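Cytochrome C2 (Paracoccus denitrificans, PDB 1COT) binds heme c covalently and probably carries electrons between partners in electron transport, as cytochromes c generally do. Local coordinates at residues 38-50 with 63-76. Numbering follows the deposited sequence.
With HEC (heme c), chain B.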
# COMPACT_ATOMS: atom_id res chain seq x y z
N ASN A 38 -6.96 4.01 -2.91
CA ASN A 38 -6.32 5.31 -2.92
C ASN A 38 -5.18 5.21 -1.89
O ASN A 38 -5.39 4.70 -0.79
CB ASN A 38 -7.37 6.32 -2.44
CG ASN A 38 -6.89 7.75 -2.36
OD1 ASN A 38 -5.72 8.07 -2.62
ND2 ASN A 38 -7.82 8.61 -2.00
N LEU A 39 -3.98 5.67 -2.25
CA LEU A 39 -2.82 5.62 -1.37
C LEU A 39 -2.55 6.86 -0.55
O LEU A 39 -1.61 6.88 0.24
CB LEU A 39 -1.56 5.01 -2.04
CG LEU A 39 -1.82 3.61 -2.59
CD1 LEU A 39 -0.60 3.10 -3.35
CD2 LEU A 39 -2.16 2.65 -1.45
N TYR A 40 -3.38 7.88 -0.72
CA TYR A 40 -3.17 9.08 0.07
C TYR A 40 -3.37 8.62 1.51
O TYR A 40 -4.30 7.88 1.81
CB TYR A 40 -4.30 10.09 -0.21
CG TYR A 40 -4.19 11.21 0.80
CD1 TYR A 40 -4.82 11.16 2.04
CD2 TYR A 40 -3.43 12.33 0.49
CE1 TYR A 40 -4.71 12.16 3.01
CE2 TYR A 40 -3.31 13.35 1.43
CZ TYR A 40 -3.95 13.27 2.67
OH TYR A 40 -3.82 14.30 3.57
N GLY A 41 -2.47 9.08 2.38
CA GLY A 41 -2.50 8.77 3.80
C GLY A 41 -2.35 7.29 4.13
O GLY A 41 -2.81 6.85 5.19
N VAL A 42 -1.72 6.50 3.25
CA VAL A 42 -1.58 5.08 3.55
C VAL A 42 -0.68 4.80 4.73
O VAL A 42 -0.91 3.86 5.50
CB VAL A 42 -1.20 4.21 2.34
CG1 VAL A 42 0.20 4.58 1.84
CG2 VAL A 42 -1.29 2.73 2.65
N VAL A 43 0.35 5.62 4.91
CA VAL A 43 1.23 5.38 6.04
C VAL A 43 0.48 5.75 7.31
O VAL A 43 -0.02 6.87 7.45
CB VAL A 43 2.54 6.15 5.94
CG1 VAL A 43 3.48 5.77 7.07
CG2 VAL A 43 3.19 5.91 4.58
N GLY A 44 0.41 4.81 8.25
CA GLY A 44 -0.28 5.02 9.50
C GLY A 44 -1.74 4.60 9.41
O GLY A 44 -2.44 4.56 10.42
N ARG A 45 -2.19 4.27 8.21
CA ARG A 45 -3.58 3.85 8.06
C ARG A 45 -3.75 2.37 8.39
O ARG A 45 -2.88 1.56 8.08
CB ARG A 45 -3.93 4.08 6.61
CG ARG A 45 -5.32 3.69 6.20
CD ARG A 45 -5.58 4.29 4.83
NE ARG A 45 -5.41 3.34 3.75
CZ ARG A 45 -5.28 3.72 2.47
NH1 ARG A 45 -5.30 5.01 2.12
NH2 ARG A 45 -5.14 2.79 1.54
N LYS A 46 -4.89 2.00 8.98
CA LYS A 46 -5.15 0.60 9.30
C LYS A 46 -5.15 -0.21 8.01
O LYS A 46 -5.66 0.24 6.98
CB LYS A 46 -6.54 0.46 9.92
CG LYS A 46 -6.84 -0.92 10.47
CD LYS A 46 -8.23 -1.04 11.10
CE LYS A 46 -8.43 -2.30 11.91
NZ LYS A 46 -8.24 -3.52 11.10
N ILE A 47 -4.57 -1.40 8.04
CA ILE A 47 -4.53 -2.24 6.85
C ILE A 47 -5.93 -2.48 6.29
O ILE A 47 -6.87 -2.65 7.07
CB ILE A 47 -4.04 -3.64 7.27
CG1 ILE A 47 -2.75 -3.57 8.09
CG2 ILE A 47 -3.90 -4.57 6.08
CD1 ILE A 47 -1.56 -3.03 7.30
N ALA A 48 -6.06 -2.51 4.96
CA ALA A 48 -7.31 -2.76 4.26
C ALA A 48 -8.46 -2.00 4.88
O ALA A 48 -9.47 -2.59 5.25
CB ALA A 48 -7.62 -4.26 4.28
N SER A 49 -8.31 -0.69 5.00
CA SER A 49 -9.37 0.08 5.61
C SER A 49 -10.02 1.09 4.68
O SER A 49 -10.85 1.88 5.13
CB SER A 49 -8.96 0.71 6.92
OG SER A 49 -7.95 1.67 6.69
N GLU A 50 -9.65 1.08 3.38
CA GLU A 50 -10.24 2.02 2.43
C GLU A 50 -11.73 1.70 2.27
O GLU A 50 -12.13 0.57 2.00
CB GLU A 50 -9.54 2.21 1.07
CG GLU A 50 -10.51 2.61 -0.07
CD GLU A 50 -9.88 3.36 -1.22
OE1 GLU A 50 -8.87 4.09 -0.83
OE2 GLU A 50 -10.26 3.29 -2.37
N ALA A 63 -5.99 -8.07 8.44
CA ALA A 63 -6.61 -7.02 9.26
C ALA A 63 -7.36 -7.60 10.45
O ALA A 63 -7.27 -7.12 11.58
CB ALA A 63 -7.48 -6.09 8.42
N GLU A 64 -8.11 -8.65 10.18
CA GLU A 64 -8.90 -9.33 11.18
C GLU A 64 -8.05 -9.95 12.27
O GLU A 64 -8.31 -9.82 13.47
CB GLU A 64 -9.72 -10.32 10.40
CG GLU A 64 -10.72 -10.96 11.35
CD GLU A 64 -11.51 -11.90 10.53
OE1 GLU A 64 -11.25 -11.79 9.25
OE2 GLU A 64 -12.30 -12.69 11.02
N LYS A 65 -7.00 -10.61 11.84
CA LYS A 65 -6.09 -11.23 12.74
C LYS A 65 -5.19 -10.22 13.47
O LYS A 65 -4.69 -10.58 14.52
CB LYS A 65 -5.21 -12.22 12.00
CG LYS A 65 -5.89 -13.51 11.61
CD LYS A 65 -4.85 -14.48 11.08
CE LYS A 65 -5.33 -15.88 10.71
NZ LYS A 65 -4.28 -16.90 10.83
N ASN A 66 -4.96 -9.01 12.96
CA ASN A 66 -4.09 -8.04 13.63
C ASN A 66 -4.82 -6.70 13.59
O ASN A 66 -4.53 -5.83 12.77
CB ASN A 66 -2.85 -7.94 12.72
CG ASN A 66 -2.13 -9.26 12.52
OD1 ASN A 66 -1.29 -9.61 13.35
ND2 ASN A 66 -2.41 -9.98 11.44
N PRO A 67 -5.79 -6.54 14.46
CA PRO A 67 -6.61 -5.36 14.48
C PRO A 67 -5.93 -4.03 14.70
O PRO A 67 -6.40 -2.99 14.24
CB PRO A 67 -7.72 -5.59 15.50
CG PRO A 67 -7.43 -6.93 16.16
CD PRO A 67 -6.15 -7.48 15.56
N ASP A 68 -4.84 -4.09 15.39
CA ASP A 68 -4.15 -2.88 15.64
C ASP A 68 -3.11 -2.57 14.58
O ASP A 68 -2.38 -1.59 14.68
CB ASP A 68 -3.44 -3.03 16.99
CG ASP A 68 -2.60 -4.28 17.07
OD1 ASP A 68 -2.67 -5.21 16.30
OD2 ASP A 68 -1.75 -4.24 18.07
N LEU A 69 -3.02 -3.41 13.56
CA LEU A 69 -2.04 -3.18 12.53
C LEU A 69 -2.37 -2.07 11.56
O LEU A 69 -3.42 -2.04 10.92
CB LEU A 69 -1.75 -4.48 11.75
CG LEU A 69 -0.54 -4.38 10.82
CD1 LEU A 69 0.70 -4.01 11.63
CD2 LEU A 69 -0.33 -5.72 10.14
N THR A 70 -1.43 -1.15 11.48
CA THR A 70 -1.52 -0.02 10.60
C THR A 70 -0.26 -0.10 9.77
O THR A 70 0.74 -0.65 10.21
CB THR A 70 -1.63 1.32 11.33
OG1 THR A 70 -0.45 1.54 12.08
CG2 THR A 70 -2.86 1.32 12.23
N TRP A 71 -0.30 0.44 8.58
CA TRP A 71 0.89 0.37 7.78
C TRP A 71 2.03 1.25 8.23
O TRP A 71 1.88 2.46 8.40
CB TRP A 71 0.56 0.93 6.39
CG TRP A 71 -0.21 -0.01 5.55
CD1 TRP A 71 -1.45 0.19 5.06
CD2 TRP A 71 0.24 -1.29 5.08
NE1 TRP A 71 -1.83 -0.88 4.30
CE2 TRP A 71 -0.81 -1.80 4.29
CE3 TRP A 71 1.42 -2.01 5.24
CZ2 TRP A 71 -0.69 -3.06 3.68
CZ3 TRP A 71 1.53 -3.25 4.64
CH2 TRP A 71 0.49 -3.76 3.86
N THR A 72 3.20 0.65 8.40
CA THR A 72 4.39 1.37 8.78
C THR A 72 5.24 1.39 7.52
O THR A 72 5.00 0.58 6.62
CB THR A 72 5.20 0.65 9.87
OG1 THR A 72 5.58 -0.63 9.41
CG2 THR A 72 4.35 0.54 11.13
N GLU A 73 6.22 2.28 7.44
CA GLU A 73 7.06 2.31 6.25
C GLU A 73 7.77 0.96 6.06
O GLU A 73 7.87 0.45 4.94
CB GLU A 73 8.07 3.47 6.30
CG GLU A 73 7.46 4.82 5.91
CD GLU A 73 8.43 5.97 6.05
OE1 GLU A 73 9.21 6.30 5.17
OE2 GLU A 73 8.33 6.57 7.21
N ALA A 74 8.26 0.38 7.15
CA ALA A 74 8.94 -0.91 7.04
C ALA A 74 8.04 -2.00 6.48
O ALA A 74 8.44 -2.77 5.61
CB ALA A 74 9.48 -1.32 8.39
N ASP A 75 6.82 -2.06 6.99
CA ASP A 75 5.88 -3.06 6.54
C ASP A 75 5.53 -2.82 5.08
O ASP A 75 5.37 -3.76 4.30
CB ASP A 75 4.61 -2.95 7.38
CG ASP A 75 4.72 -3.71 8.66
OD1 ASP A 75 5.93 -4.16 8.88
OD2 ASP A 75 3.79 -3.90 9.41
N LEU A 76 5.39 -1.55 4.74
CA LEU A 76 5.06 -1.21 3.37
C LEU A 76 6.17 -1.68 2.43
O LEU A 76 5.89 -2.23 1.36
CB LEU A 76 4.73 0.27 3.15
CG LEU A 76 3.37 0.75 3.68
CD1 LEU A 76 3.40 2.26 3.87
CD2 LEU A 76 2.27 0.38 2.68
FE HEC B . -1.06 -1.99 -5.04
CHA HEC B . -3.16 -2.82 -2.56
CHB HEC B . 0.97 -0.45 -2.85
CHC HEC B . 1.07 -1.17 -7.56
CHD HEC B . -3.13 -3.42 -7.31
NA HEC B . -1.06 -1.70 -3.10
C1A HEC B . -2.06 -2.13 -2.23
C2A HEC B . -1.72 -1.71 -0.89
C3A HEC B . -0.56 -1.04 -0.94
C4A HEC B . -0.16 -1.03 -2.32
CMA HEC B . 0.22 -0.41 0.19
CAA HEC B . -2.55 -2.00 0.34
CBA HEC B . -3.51 -0.82 0.57
CGA HEC B . -4.37 -0.88 1.84
O1A HEC B . -5.32 -0.15 1.74
O2A HEC B . -4.16 -1.55 2.82
NB HEC B . 0.66 -1.04 -5.20
C1B HEC B . 1.29 -0.43 -4.17
C2B HEC B . 2.47 0.20 -4.68
C3B HEC B . 2.49 -0.02 -5.98
C4B HEC B . 1.37 -0.80 -6.30
CMB HEC B . 3.48 0.94 -3.79
CAB HEC B . 3.57 0.34 -6.91
CBB HEC B . 4.99 -0.10 -6.69
NC HEC B . -1.00 -2.24 -6.98
C1C HEC B . -0.06 -1.83 -7.89
C2C HEC B . -0.45 -2.20 -9.23
C3C HEC B . -1.64 -2.82 -9.15
C4C HEC B . -1.99 -2.83 -7.76
CMC HEC B . 0.37 -1.92 -10.49
CAC HEC B . -2.51 -3.39 -10.24
CBC HEC B . -2.09 -4.04 -11.52
ND HEC B . -2.79 -2.97 -4.95
C1D HEC B . -3.49 -3.47 -6.02
C2D HEC B . -4.71 -4.08 -5.53
C3D HEC B . -4.70 -3.88 -4.19
C4D HEC B . -3.50 -3.21 -3.83
CMD HEC B . -5.76 -4.78 -6.36
CAD HEC B . -5.68 -4.41 -3.22
CBD HEC B . -5.01 -5.74 -2.77
CGD HEC B . -5.86 -6.76 -2.11
O1D HEC B . -7.02 -6.60 -1.81
O2D HEC B . -5.28 -7.85 -1.87
O HOH W 1 -5.57 -3.99 10.96
O HOH W 2 -9.46 -5.68 12.19
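Val42 lays CG2 obliquely against the Trp71 indole, 3.5 Å from CD1, where the class I cytochrome c fold closes two loop segments, 38-50 and 63-76, over one heme propionate. A beta-branched residue suits the spot: its CG2, anti to the backbone N, faces the indole while its backbone O closes the turn onto Arg45 N. Val43 sends CG2 to Leu76 CD1 at the start of helix 73-81. At Gly44, whose positive phi (91°) would jam a side chain against the preceding carbonyl, the N donates to Trp71 O; Arg45 O then accepts from Trp71 N. The long Arg45 chain turns back, its NH1 and NH2 both gripping Asn38 O; the guanidinium, whose charge probably favours the ionised propionate, meets heme O1A near its own plane through NH2 (3.0 Å). Lys46 forms a single beta bridge with Thr70, and its chain, extended as far as CE and bent only at the last torsion, carries NZ to two waters that link it to the carbonyls of Ala63, Asn66 and Leu69. Ile47 donates its N to Leu69 O (3.2 Å) and packs CG1 on Leu69 CG; a bend at chi2 (-65°) sets CD1 over the five-membered ring of Trp71, 3.4 Å from the centroid, a CH-pi contact, while Leu76 CD2 lies off-centre on the opposite face. A phenylalanine in place of Trp71 would probably leave heme O2A without its indole donor and Ile47 CD1 with less ring to cover. Ala48 N donates to the same carboxylate oxygen, O2A, at 3.0 Å. Trp71 NE1 meets O2A in the indole plane at 2.8 Å, N-H...O angle 166°.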